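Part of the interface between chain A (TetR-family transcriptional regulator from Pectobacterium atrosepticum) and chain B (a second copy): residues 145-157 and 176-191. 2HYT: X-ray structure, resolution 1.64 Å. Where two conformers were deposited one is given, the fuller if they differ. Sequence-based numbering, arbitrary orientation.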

# COMPACT_ATOMS: atom_id res chain seq x y z
N VAL A 145 -1.34 -23.47 10.21
CA VAL A 145 -0.34 -22.44 9.90
C VAL A 145 0.71 -22.40 11.01
O VAL A 145 0.40 -22.47 12.21
CB VAL A 145 -1.00 -21.07 9.65
CG1 VAL A 145 0.04 -19.84 9.69
CG2 VAL A 145 -1.76 -21.10 8.33
N ALA A 146 1.97 -22.32 10.59
CA ALA A 146 3.09 -22.28 11.54
C ALA A 146 3.02 -21.08 12.49
O ALA A 146 2.45 -20.03 12.16
CB ALA A 146 4.45 -22.28 10.77
N GLU A 147 3.60 -21.23 13.68
CA GLU A 147 3.54 -20.19 14.69
C GLU A 147 4.15 -18.88 14.18
O GLU A 147 5.25 -18.87 13.60
CB GLU A 147 4.24 -20.65 15.96
CG GLU A 147 3.43 -21.67 16.74
CD GLU A 147 2.57 -21.03 17.80
OE1 GLU A 147 2.07 -19.89 17.60
OE2 GLU A 147 2.40 -21.67 18.86
N ALA A 148 3.41 -17.80 14.41
CA ALA A 148 3.79 -16.45 14.04
C ALA A 148 2.84 -15.51 14.74
O ALA A 148 1.82 -15.96 15.29
CB ALA A 148 3.70 -16.27 12.56
N ASP A 149 3.19 -14.23 14.83
CA ASP A 149 2.26 -13.27 15.38
C ASP A 149 1.15 -13.07 14.36
O ASP A 149 1.41 -12.67 13.22
CB ASP A 149 2.92 -11.93 15.69
CG ASP A 149 1.94 -10.95 16.26
OD1 ASP A 149 1.46 -11.19 17.41
OD2 ASP A 149 1.61 -9.98 15.58
N PRO A 150 -0.10 -13.32 14.75
CA PRO A 150 -1.18 -13.15 13.81
C PRO A 150 -1.27 -11.79 13.14
O PRO A 150 -1.51 -11.73 11.95
CB PRO A 150 -2.44 -13.47 14.65
CG PRO A 150 -2.00 -14.28 15.70
CD PRO A 150 -0.60 -13.84 16.03
N GLN A 151 -1.09 -10.71 13.91
CA GLN A 151 -1.23 -9.37 13.36
C GLN A 151 -0.11 -9.06 12.35
O GLN A 151 -0.35 -8.46 11.29
CB GLN A 151 -1.28 -8.29 14.41
CG GLN A 151 -1.88 -6.99 13.86
CD GLN A 151 -2.21 -6.02 14.96
OE1 GLN A 151 -1.36 -5.25 15.37
NE2 GLN A 151 -3.44 -6.09 15.48
N ALA A 152 1.10 -9.43 12.72
CA ALA A 152 2.25 -9.28 11.81
C ALA A 152 2.04 -10.03 10.49
O ALA A 152 2.22 -9.47 9.43
CB ALA A 152 3.52 -9.78 12.48
N LEU A 153 1.61 -11.27 10.58
CA LEU A 153 1.42 -12.09 9.39
C LEU A 153 0.27 -11.57 8.57
O LEU A 153 0.37 -11.50 7.36
CB LEU A 153 1.22 -13.54 9.78
CG LEU A 153 1.07 -14.50 8.65
CD1 LEU A 153 2.22 -14.35 7.59
CD2 LEU A 153 1.05 -15.94 9.20
N ALA A 154 -0.79 -11.11 9.22
CA ALA A 154 -1.92 -10.52 8.50
C ALA A 154 -1.51 -9.27 7.75
O ALA A 154 -1.96 -9.05 6.65
CB ALA A 154 -3.12 -10.26 9.42
N SER A 155 -0.62 -8.44 8.33
CA SER A 155 -0.14 -7.22 7.66
C SER A 155 0.59 -7.55 6.38
O SER A 155 0.41 -6.88 5.36
CB SER A 155 0.76 -6.38 8.58
OG SER A 155 2.07 -6.92 8.78
N LEU A 156 1.46 -8.55 6.47
CA LEU A 156 2.21 -9.01 5.33
C LEU A 156 1.28 -9.52 4.22
O LEU A 156 1.40 -9.11 3.07
CB LEU A 156 3.19 -10.11 5.73
CG LEU A 156 4.39 -9.60 6.54
CD1 LEU A 156 4.97 -10.80 7.37
CD2 LEU A 156 5.42 -8.96 5.66
N ILE A 157 0.36 -10.41 4.61
CA ILE A 157 -0.56 -10.99 3.62
C ILE A 157 -1.45 -9.93 2.96
O ILE A 157 -1.53 -9.84 1.74
CB ILE A 157 -1.42 -12.12 4.27
CG1 ILE A 157 -0.53 -13.28 4.73
CG2 ILE A 157 -2.52 -12.57 3.31
CD1 ILE A 157 -1.32 -14.29 5.62
N ALA B 176 9.69 -4.59 19.11
CA ALA B 176 8.91 -5.84 19.24
C ALA B 176 8.27 -6.21 17.90
O ALA B 176 8.38 -7.35 17.44
CB ALA B 176 7.86 -5.68 20.31
N ARG B 177 7.60 -5.24 17.29
CA ARG B 177 6.91 -5.49 16.01
C ARG B 177 7.92 -5.88 14.93
O ARG B 177 7.65 -6.77 14.11
CB ARG B 177 6.14 -4.25 15.55
CG ARG B 177 4.92 -4.01 16.41
CD ARG B 177 3.94 -3.11 15.74
NE ARG B 177 2.75 -3.04 16.55
CZ ARG B 177 1.62 -2.41 16.22
NH1 ARG B 177 1.53 -1.77 15.10
NH2 ARG B 177 0.58 -2.41 17.06
N LEU B 178 9.08 -5.24 14.91
CA LEU B 178 10.10 -5.65 13.92
C LEU B 178 10.47 -7.15 13.98
O LEU B 178 10.52 -7.83 12.95
CB LEU B 178 11.36 -4.76 14.01
CG LEU B 178 12.57 -5.17 13.18
CD1 LEU B 178 12.23 -5.21 11.68
CD2 LEU B 178 13.78 -4.26 13.44
N ALA B 179 10.75 -7.66 15.18
CA ALA B 179 11.06 -9.08 15.34
C ALA B 179 9.92 -9.99 14.85
O ALA B 179 10.11 -11.00 14.16
CB ALA B 179 11.37 -9.35 16.82
N GLN B 180 8.71 -9.62 15.22
CA GLN B 180 7.49 -10.35 14.78
C GLN B 180 7.34 -10.31 13.28
O GLN B 180 7.02 -11.32 12.66
CB GLN B 180 6.25 -9.77 15.44
CG GLN B 180 6.23 -10.00 16.95
CD GLN B 180 5.13 -9.29 17.64
OE1 GLN B 180 4.76 -8.16 17.27
NE2 GLN B 180 4.56 -9.94 18.67
N GLY B 181 7.55 -9.14 12.70
CA GLY B 181 7.47 -9.00 11.25
C GLY B 181 8.47 -9.84 10.50
O GLY B 181 8.14 -10.52 9.51
N VAL B 182 9.71 -9.82 10.98
CA VAL B 182 10.75 -10.58 10.35
C VAL B 182 10.45 -12.06 10.46
O VAL B 182 10.64 -12.81 9.50
CB VAL B 182 12.12 -10.25 10.93
CG1 VAL B 182 13.13 -11.28 10.52
CG2 VAL B 182 12.57 -8.84 10.44
N ALA B 183 9.99 -12.51 11.63
CA ALA B 183 9.70 -13.95 11.79
C ALA B 183 8.57 -14.37 10.87
O ALA B 183 8.60 -15.45 10.31
CB ALA B 183 9.36 -14.29 13.24
N ALA B 184 7.52 -13.55 10.76
CA ALA B 184 6.38 -13.90 9.90
C ALA B 184 6.84 -13.89 8.42
O ALA B 184 6.49 -14.75 7.63
CB ALA B 184 5.25 -12.93 10.12
N LEU B 185 7.62 -12.87 8.07
CA LEU B 185 8.15 -12.75 6.71
C LEU B 185 8.87 -14.03 6.27
O LEU B 185 8.72 -14.50 5.13
CB LEU B 185 9.08 -11.55 6.64
CG LEU B 185 9.83 -11.35 5.32
CD1 LEU B 185 8.87 -11.00 4.17
CD2 LEU B 185 10.87 -10.23 5.53
N GLU B 186 9.68 -14.57 7.17
CA GLU B 186 10.45 -15.77 6.86
C GLU B 186 9.53 -16.94 6.45
O GLU B 186 9.88 -17.72 5.58
CB GLU B 186 11.37 -16.18 8.02
CG GLU B 186 12.45 -15.17 8.36
CD GLU B 186 13.59 -15.05 7.34
OE1 GLU B 186 13.51 -15.54 6.19
OE2 GLU B 186 14.60 -14.41 7.73
N LEU B 187 8.35 -17.07 7.08
CA LEU B 187 7.40 -18.10 6.69
C LEU B 187 6.84 -17.85 5.31
O LEU B 187 6.62 -18.78 4.54
CB LEU B 187 6.21 -18.14 7.67
CG LEU B 187 6.54 -18.57 9.08
CD1 LEU B 187 5.21 -18.45 9.85
CD2 LEU B 187 7.12 -20.01 9.11
N LEU B 188 6.55 -16.60 4.98
CA LEU B 188 6.11 -16.33 3.61
C LEU B 188 7.18 -16.60 2.58
O LEU B 188 6.91 -17.10 1.48
CB LEU B 188 5.68 -14.89 3.45
CG LEU B 188 4.28 -14.49 3.88
CD1 LEU B 188 4.12 -13.05 3.50
CD2 LEU B 188 3.20 -15.38 3.22
N LEU B 189 8.41 -16.25 2.89
CA LEU B 189 9.46 -16.36 1.88
C LEU B 189 9.87 -17.80 1.64
O LEU B 189 10.29 -18.17 0.55
CB LEU B 189 10.69 -15.54 2.28
CG LEU B 189 10.48 -14.03 2.40
CD1 LEU B 189 11.81 -13.36 2.69
CD2 LEU B 189 9.82 -13.42 1.13
N ARG B 190 9.77 -18.64 2.65
CA ARG B 190 10.33 -19.98 2.50
C ARG B 190 9.64 -20.81 1.42
O ARG B 190 10.28 -21.71 0.81
CB ARG B 190 10.39 -20.68 3.85
CG ARG B 190 9.06 -21.18 4.33
CD ARG B 190 9.23 -21.70 5.75
NE ARG B 190 7.95 -22.20 6.24
CZ ARG B 190 7.81 -22.90 7.37
NH1 ARG B 190 8.86 -23.18 8.13
NH2 ARG B 190 6.60 -23.32 7.73
N GLY B 191 8.38 -20.48 1.12
CA GLY B 191 7.61 -21.20 0.10
C GLY B 191 8.09 -20.90 -1.30
O GLY B 191 7.80 -21.64 -2.24
O HOH W 1 5.77 -13.48 13.94
O HOH W 2 1.83 -7.87 17.41
O HOH W 3 2.06 -9.18 20.00
O HOH W 4 -2.61 -2.55 16.41

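The helix beginning at A:Pro150 packs across the B helix that carries B:Gln180 to B:Leu188 at an angle of 59°, with an axial closest approach of 8.5 Å, and the two stretches together bury 612 Å². No direct hydrogen bond crosses between them; apolar packing and bridging waters make the contact.

A:Leu156 contributes the largest share of buried surface. With chi1 in the m well and chi2 in t, its side chain enters a hole formed by B:Gly181, B:Ala184, B:Leu185 and B:Leu188. Its CD1 lies 3.5 Å from B:Ala184 CB and 3.4 Å from the backbone N of B:Leu185, while its CB meets B:Leu188 CD1 at 3.8 Å. The leucine also reaches the main chain, its CD1 lying 3.8 Å from B:Gly181 O. The backbones come close here, the CA atoms of A:Ala152 and B:Gly181 being 5.3 Å apart, as are those of A:Leu153 and B:Ala184. The methyl of B:Ala184 points into chain A and also packs against A:Ala152 (CB to CB, 4.3 Å) and A:Leu153 (CB to CB, 4.1 Å). A:Leu153 starts sideways, but its end comes nearer, and its CD1 reaches B:Leu188 CG at 4.2 Å.

B:Leu187, the second-largest contributor, packs against the extended segment before the A helix. Both its methyls touch A:Ala146 CB, CD2 at 3.9 Å and CD1 at 4.0 Å; CD1 also meets A:Ala148 CB and A:Glu147 O, each at 3.8 Å. The CA-to-CB bond of A:Glu147 points away and the residue remains exposed, so it meets the leucine through its backbone. A:Ala146 and A:Ala148 present compact apolar surfaces to B:Leu187.

A more polar region centres on A:Asp149 and B:Gln180. A:Asp149 is the N-cap of its helix, its OD2 accepting from A:Ala152 N at 3.0 Å, a role suited to a short acidic side chain. Water joins it to B:Gln180 at three points. One molecule accepts from A:Asp149 N and donates to B:Gln180 O, both at 2.8 Å; a second donates to A:Asp149 OD2 (2.8 Å) and B:Gln180 OE1 (2.9 Å). The third accepts from B:Gln180 NE2 at 2.9 Å and donates weakly to A:Asp149 OD1 at 3.3 Å. The glutamine's amide thus engages water through both its oxygen and its nitrogen. Nearby, A:Gln151 OE1 lies over one face of the B:Arg177 guanidinium, 3.8 Å from NH2, and a fourth water bridges these two atoms.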